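Local coordinates for exodeoxyribonuclease 10 (Escherichia coli, PDB 4FZX), which degrades single- and double-stranded DNA from the 3' end as a distributive, magnesium-dependent 3'-5' exonuclease of the DEDDh (DnaQ) family, at a contact of chain A with DNA. Residues are numbered along the deposited sequence; one frame, centred on the assembly and turned at random.

Site 1: a contact of chain A with DNA. Residues 6-9, 11-12, 47, 50-51, 81, 84. With nucleotides of chain B.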
# COMPACT_ATOMS: atom_id res chain seq x y z
N ASP A 6 -2.41 -15.93 -32.14
CA ASP A 6 -3.82 -15.56 -32.09
C ASP A 6 -4.69 -16.66 -32.67
O ASP A 6 -4.30 -17.37 -33.59
CB ASP A 6 -4.08 -14.24 -32.83
CG ASP A 6 -5.53 -13.76 -32.68
OD1 ASP A 6 -5.89 -13.26 -31.60
OD2 ASP A 6 -6.30 -13.88 -33.64
N THR A 7 -5.92 -16.72 -32.16
CA THR A 7 -6.87 -17.77 -32.46
C THR A 7 -8.25 -17.12 -32.66
O THR A 7 -8.73 -16.41 -31.80
CB THR A 7 -6.99 -18.74 -31.24
OG1 THR A 7 -5.75 -19.44 -31.06
CG2 THR A 7 -8.08 -19.72 -31.45
N GLU A 8 -8.89 -17.36 -33.79
CA GLU A 8 -10.30 -17.05 -33.92
C GLU A 8 -11.11 -18.33 -33.74
O GLU A 8 -10.66 -19.40 -34.13
CB GLU A 8 -10.61 -16.40 -35.27
CG GLU A 8 -9.72 -15.20 -35.64
CD GLU A 8 -9.81 -14.05 -34.64
OE1 GLU A 8 -10.93 -13.74 -34.15
OE2 GLU A 8 -8.77 -13.43 -34.35
N THR A 9 -12.30 -18.20 -33.16
CA THR A 9 -13.03 -19.32 -32.56
C THR A 9 -14.51 -19.29 -32.93
O THR A 9 -15.02 -18.32 -33.48
CB THR A 9 -12.91 -19.31 -31.01
OG1 THR A 9 -13.36 -18.06 -30.50
CG2 THR A 9 -11.45 -19.56 -30.56
N GLY A 11 -16.71 -19.10 -30.82
CA GLY A 11 -17.36 -18.42 -29.71
C GLY A 11 -16.44 -18.46 -28.52
O GLY A 11 -15.28 -18.84 -28.63
N LEU A 12 -16.96 -18.05 -27.37
CA LEU A 12 -16.12 -17.77 -26.22
C LEU A 12 -15.78 -19.03 -25.43
O LEU A 12 -14.83 -19.03 -24.65
CB LEU A 12 -16.78 -16.74 -25.31
CG LEU A 12 -16.73 -15.31 -25.87
CD1 LEU A 12 -17.41 -14.33 -24.90
CD2 LEU A 12 -15.28 -14.90 -26.16
N ALA A 47 -19.84 -14.96 -33.22
CA ALA A 47 -18.43 -15.12 -33.59
C ALA A 47 -18.23 -14.85 -35.09
O ALA A 47 -17.28 -14.19 -35.51
CB ALA A 47 -17.92 -16.54 -33.22
N ILE A 50 -17.86 -11.27 -36.03
CA ILE A 50 -16.58 -10.70 -35.67
C ILE A 50 -15.47 -11.10 -36.67
O ILE A 50 -14.82 -10.23 -37.24
CB ILE A 50 -16.17 -11.08 -34.22
CG1 ILE A 50 -17.17 -10.47 -33.22
CG2 ILE A 50 -14.76 -10.61 -33.92
CD1 ILE A 50 -17.07 -11.03 -31.80
N HIS A 51 -15.23 -12.40 -36.85
CA HIS A 51 -14.08 -12.83 -37.66
C HIS A 51 -14.43 -13.07 -39.13
O HIS A 51 -13.54 -13.10 -39.98
CB HIS A 51 -13.37 -14.05 -37.05
CG HIS A 51 -14.27 -15.22 -36.83
ND1 HIS A 51 -15.17 -15.66 -37.79
CD2 HIS A 51 -14.48 -15.99 -35.74
CE1 HIS A 51 -15.84 -16.69 -37.31
NE2 HIS A 51 -15.41 -16.93 -36.08
N ASN A 81 -4.65 -11.07 -23.80
CA ASN A 81 -5.49 -11.92 -22.94
C ASN A 81 -5.21 -13.41 -23.12
O ASN A 81 -6.06 -14.17 -23.58
CB ASN A 81 -6.98 -11.65 -23.14
CG ASN A 81 -7.83 -12.15 -21.94
OD1 ASN A 81 -7.30 -12.39 -20.86
ND2 ASN A 81 -9.12 -12.29 -22.14
N PHE A 84 -7.33 -16.57 -22.48
CA PHE A 84 -8.26 -17.08 -23.47
C PHE A 84 -7.63 -18.12 -24.41
O PHE A 84 -8.08 -19.26 -24.46
CB PHE A 84 -8.92 -15.93 -24.25
CG PHE A 84 -9.87 -16.39 -25.32
CD1 PHE A 84 -11.16 -16.77 -25.00
CD2 PHE A 84 -9.46 -16.46 -26.65
CE1 PHE A 84 -12.04 -17.21 -25.99
CE2 PHE A 84 -10.33 -16.89 -27.64
CZ PHE A 84 -11.62 -17.26 -27.31
P DA B 16 -10.26 -7.79 -26.37
OP1 DA B 16 -9.06 -7.46 -27.17
OP2 DA B 16 -11.61 -7.26 -26.70
O5' DA B 16 -10.35 -9.39 -26.27
C5' DA B 16 -9.19 -10.17 -26.02
C4' DA B 16 -9.53 -11.65 -26.10
O4' DA B 16 -10.21 -12.04 -24.87
C3' DA B 16 -10.50 -12.03 -27.23
O3' DA B 16 -9.76 -12.39 -28.43
C2' DA B 16 -11.26 -13.22 -26.64
C1' DA B 16 -11.30 -12.88 -25.15
N9 DA B 16 -12.52 -12.20 -24.80
C8 DA B 16 -13.06 -11.11 -25.39
N7 DA B 16 -14.23 -10.78 -24.91
C5 DA B 16 -14.46 -11.73 -23.93
C6 DA B 16 -15.54 -11.93 -23.07
N6 DA B 16 -16.62 -11.15 -23.04
N1 DA B 16 -15.47 -12.99 -22.25
C2 DA B 16 -14.38 -13.79 -22.30
N3 DA B 16 -13.31 -13.70 -23.08
C4 DA B 16 -13.42 -12.62 -23.87
P DG B 17 -10.29 -11.98 -29.87
OP1 DG B 17 -9.23 -12.32 -30.83
OP2 DG B 17 -10.78 -10.59 -29.83
O5' DG B 17 -11.52 -12.96 -30.04
C5' DG B 17 -11.28 -14.35 -30.16
C4' DG B 17 -12.51 -15.09 -30.63
O4' DG B 17 -13.47 -15.10 -29.56
C3' DG B 17 -13.25 -14.51 -31.83
O3' DG B 17 -12.67 -15.04 -33.01
C2' DG B 17 -14.67 -15.05 -31.63
C1' DG B 17 -14.77 -15.10 -30.11
N9 DG B 17 -15.40 -13.92 -29.55
C8 DG B 17 -14.78 -12.75 -29.21
N7 DG B 17 -15.60 -11.87 -28.72
C5 DG B 17 -16.83 -12.52 -28.72
C6 DG B 17 -18.08 -12.06 -28.29
O6 DG B 17 -18.34 -10.95 -27.80
N1 DG B 17 -19.08 -13.02 -28.48
C2 DG B 17 -18.87 -14.29 -29.01
N2 DG B 17 -19.95 -15.09 -29.13
N3 DG B 17 -17.68 -14.72 -29.43
C4 DG B 17 -16.72 -13.78 -29.25
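The last two nucleotides of the DNA strand, both unpaired, enter the exonuclease active site. At DA16 the deoxyribose is held by Asn81, whose ND2 gives a nearly straight hydrogen bond (168° at H) to the ring oxygen O4' at 2.9 Å, with the acceptor in the amide plane. Phe84, its CG anti to the backbone N (chi1 178°), lays one ring face under the same sugar, C2' standing over its centre, while the rim atom CE2 reaches C5' of DG17. An alanine at Phe84 would remove this platform and would probably let the sugars of both terminal nucleotides shift. Leu12 wedges between the two bases: CD1 sits over the six-membered ring of DA16, 3.5 Å from C6, and CD2 spans to the imidazole ring of DG17. Against the opposite face of the guanine lies the tip of Ile50, CD1 3.4 Å from C5, so the terminal base is clamped by aliphatic carbon without a base-specific hydrogen bond from these residues. The 3'-hydroxyl is gripped in both roles: O3' of DG17 donates to Glu8 OE1 at 2.5 Å, from above the carboxylate plane, and accepts from the backbone N of Thr9 at 3.2 Å. His51 brings its ring edge to O3', fixed by NE2 bonding in the ring plane to Thr9 O at 3.0 Å. Asp6 and Glu8, DEDDh-motif acids that with Asp139 bind sodium in this crystal, where magnesium is the natural cofactor, lie near OP1 of the DG17 phosphate, the scissile group. The pocket lies between strand 2-9 with its following loop, helix 45-51 and the start of helix 82-88.

Site 2: a contact of chain A with DNA. Residues 80-81, 100, 111-113. With nucleotides of chain B.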
# COMPACT_ATOMS: atom_id res chain seq x y z
N HIS A 80 -2.81 -11.61 -26.55
CA HIS A 80 -3.54 -10.55 -25.89
C HIS A 80 -4.74 -11.10 -25.13
O HIS A 80 -5.73 -11.51 -25.72
CB HIS A 80 -3.96 -9.48 -26.89
CG HIS A 80 -4.42 -8.21 -26.23
ND1 HIS A 80 -3.53 -7.28 -25.72
CD2 HIS A 80 -5.65 -7.79 -25.86
CE1 HIS A 80 -4.20 -6.32 -25.13
NE2 HIS A 80 -5.49 -6.61 -25.17
N ASN A 81 -4.65 -11.07 -23.80
CA ASN A 81 -5.49 -11.92 -22.94
C ASN A 81 -5.21 -13.41 -23.12
O ASN A 81 -6.06 -14.17 -23.58
CB ASN A 81 -6.98 -11.65 -23.14
CG ASN A 81 -7.83 -12.15 -21.94
OD1 ASN A 81 -7.30 -12.39 -20.86
ND2 ASN A 81 -9.12 -12.29 -22.14
N MSE A 100 -2.13 -8.00 -22.42
CA MSE A 100 -3.18 -7.27 -21.75
C MSE A 100 -2.78 -6.93 -20.33
O MSE A 100 -2.89 -5.78 -19.89
CB MSE A 100 -4.49 -8.07 -21.74
CG MSE A 100 -5.66 -7.27 -21.22
SE MSE A 100 -7.25 -8.40 -20.96
CE MSE A 100 -7.78 -8.47 -22.82
N LYS A 111 -7.26 1.91 -21.58
CA LYS A 111 -8.17 0.96 -22.21
C LYS A 111 -7.36 -0.17 -22.86
O LYS A 111 -6.26 0.06 -23.36
CB LYS A 111 -9.08 1.65 -23.23
CG LYS A 111 -9.70 0.71 -24.24
CD LYS A 111 -11.23 0.86 -24.30
CE LYS A 111 -11.83 -0.06 -25.38
NZ LYS A 111 -11.33 -1.48 -25.24
N TYR A 112 -7.83 -1.40 -22.73
CA TYR A 112 -6.93 -2.54 -22.85
C TYR A 112 -7.41 -3.69 -23.73
O TYR A 112 -6.83 -4.79 -23.70
CB TYR A 112 -6.44 -3.02 -21.48
CG TYR A 112 -7.53 -3.48 -20.53
CD1 TYR A 112 -8.12 -2.59 -19.63
CD2 TYR A 112 -7.91 -4.81 -20.47
CE1 TYR A 112 -9.10 -3.01 -18.73
CE2 TYR A 112 -8.86 -5.25 -19.54
CZ TYR A 112 -9.49 -4.34 -18.71
OH TYR A 112 -10.42 -4.79 -17.79
N SER A 113 -8.37 -3.40 -24.61
CA SER A 113 -8.61 -4.27 -25.75
C SER A 113 -7.47 -4.14 -26.76
O SER A 113 -6.77 -3.14 -26.77
CB SER A 113 -9.95 -3.98 -26.41
OG SER A 113 -9.88 -2.78 -27.16
P DC B 14 -16.73 -1.44 -18.53
OP1 DC B 14 -16.40 -0.05 -18.90
OP2 DC B 14 -18.02 -2.05 -18.91
O5' DC B 14 -15.56 -2.42 -19.04
C5' DC B 14 -14.38 -2.57 -18.28
C4' DC B 14 -13.58 -3.78 -18.72
O4' DC B 14 -13.71 -4.84 -17.75
C3' DC B 14 -13.94 -4.39 -20.06
O3' DC B 14 -13.10 -3.76 -21.04
C2' DC B 14 -13.53 -5.85 -19.89
C1' DC B 14 -13.56 -6.08 -18.38
N1 DC B 14 -14.68 -6.93 -17.94
C2 DC B 14 -14.40 -8.18 -17.40
O2 DC B 14 -13.23 -8.54 -17.31
N3 DC B 14 -15.43 -8.95 -16.98
C4 DC B 14 -16.68 -8.48 -17.05
N4 DC B 14 -17.67 -9.28 -16.61
C5 DC B 14 -16.98 -7.20 -17.61
C6 DC B 14 -15.96 -6.46 -18.04
P DG B 15 -13.24 -4.02 -22.61
OP1 DG B 15 -12.58 -2.88 -23.27
OP2 DG B 15 -14.64 -4.34 -22.95
O5' DG B 15 -12.35 -5.32 -22.87
C5' DG B 15 -10.94 -5.26 -22.68
C4' DG B 15 -10.35 -6.66 -22.69
O4' DG B 15 -10.74 -7.38 -21.49
C3' DG B 15 -10.79 -7.52 -23.85
O3' DG B 15 -9.87 -7.34 -24.90
C2' DG B 15 -10.69 -8.93 -23.28
C1' DG B 15 -10.99 -8.74 -21.80
N9 DG B 15 -12.39 -8.96 -21.48
C8 DG B 15 -13.45 -8.17 -21.85
N7 DG B 15 -14.59 -8.60 -21.39
C5 DG B 15 -14.26 -9.73 -20.65
C6 DG B 15 -15.11 -10.61 -19.94
O6 DG B 15 -16.34 -10.52 -19.80
N1 DG B 15 -14.39 -11.66 -19.35
C2 DG B 15 -13.01 -11.81 -19.44
N2 DG B 15 -12.49 -12.89 -18.83
N3 DG B 15 -12.22 -10.98 -20.13
C4 DG B 15 -12.92 -9.97 -20.70
P DA B 16 -10.26 -7.79 -26.37
OP1 DA B 16 -9.06 -7.46 -27.17
OP2 DA B 16 -11.61 -7.26 -26.70
O5' DA B 16 -10.35 -9.39 -26.27
C5' DA B 16 -9.19 -10.17 -26.02
C4' DA B 16 -9.53 -11.65 -26.10
O4' DA B 16 -10.21 -12.04 -24.87
C3' DA B 16 -10.50 -12.03 -27.23
O3' DA B 16 -9.76 -12.39 -28.43
C2' DA B 16 -11.26 -13.22 -26.64
C1' DA B 16 -11.30 -12.88 -25.15
N9 DA B 16 -12.52 -12.20 -24.80
C8 DA B 16 -13.06 -11.11 -25.39
N7 DA B 16 -14.23 -10.78 -24.91
C5 DA B 16 -14.46 -11.73 -23.93
C6 DA B 16 -15.54 -11.93 -23.07
N6 DA B 16 -16.62 -11.15 -23.04
N1 DA B 16 -15.47 -12.99 -22.25
C2 DA B 16 -14.38 -13.79 -22.30
N3 DA B 16 -13.31 -13.70 -23.08
C4 DA B 16 -13.42 -12.62 -23.87
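Upstream of the active site, the backbone of the substrate strand runs along a surface built from loop residues His80 and Asn81 after strand 76-79, the start of helix 99-106 and loop residues 111-113 just ahead of helix 114-120. The contacts fall on sugars and phosphates, which would suit an exonuclease that acts without regard to sequence. Tyr112, with CG in the crowded position between the backbone N and the carbonyl carbon (chi1 60°), points its ring outward alongside the strand. Its CD2-CE2 edge passes the sugar of DG15, CE2 lying 3.4 Å from O4', while the phenol OH at the tip comes 3.3 Å from O4' of DC14, so one side chain touches two successive sugars. Selenomethionine Met100 approaches the DG15 sugar from the protein side: its chain is extended to SE and then bent at chi3 (-79°), which turns the methyl CE toward the deoxyribose and leaves SE 3.7 Å from O4'. Asn81 sits at the next sugar, with CB packing 3.9 Å from C4' of DA16. The loop itself is braced by His80. Its CG is anti to the backbone N, and NE2 donates to the carbonyl oxygen of Tyr112 at 2.7 Å, in the ring plane but above the carbonyl plane; CB of Met100 covers one face of the imidazole toward its rim. This second-shell bond is likely to hold Tyr112 and Ser113 against the strand. Ser113 packs its CB near O3' of DG15 and OP1 of DA16. Lys111 is poorly ordered, but as modelled its chain bends at chi2 and chi4 so that NZ forms a salt bridge with the phosphate oxygen OP1 of DG15 at 2.7 Å and also donates to Ser113 OG at 2.7 Å.

Site 1 and site 2 are consecutive stretches of one binding surface for the strand being degraded, their C-alpha centres about 14 Å apart. Asn81 and nucleotide DA16 belong to both, so Asn81, bonded to the DA16 sugar, lies at the junction of the two; it probably helps to align the strand as it enters the catalytic pocket. Site 1 receives the 3' end and its bases, whereas site 2 handles the sugar-phosphate chain behind it. The division fits a nuclease that reads the end of a strand rather than its sequence, and each protein copy carries both sites.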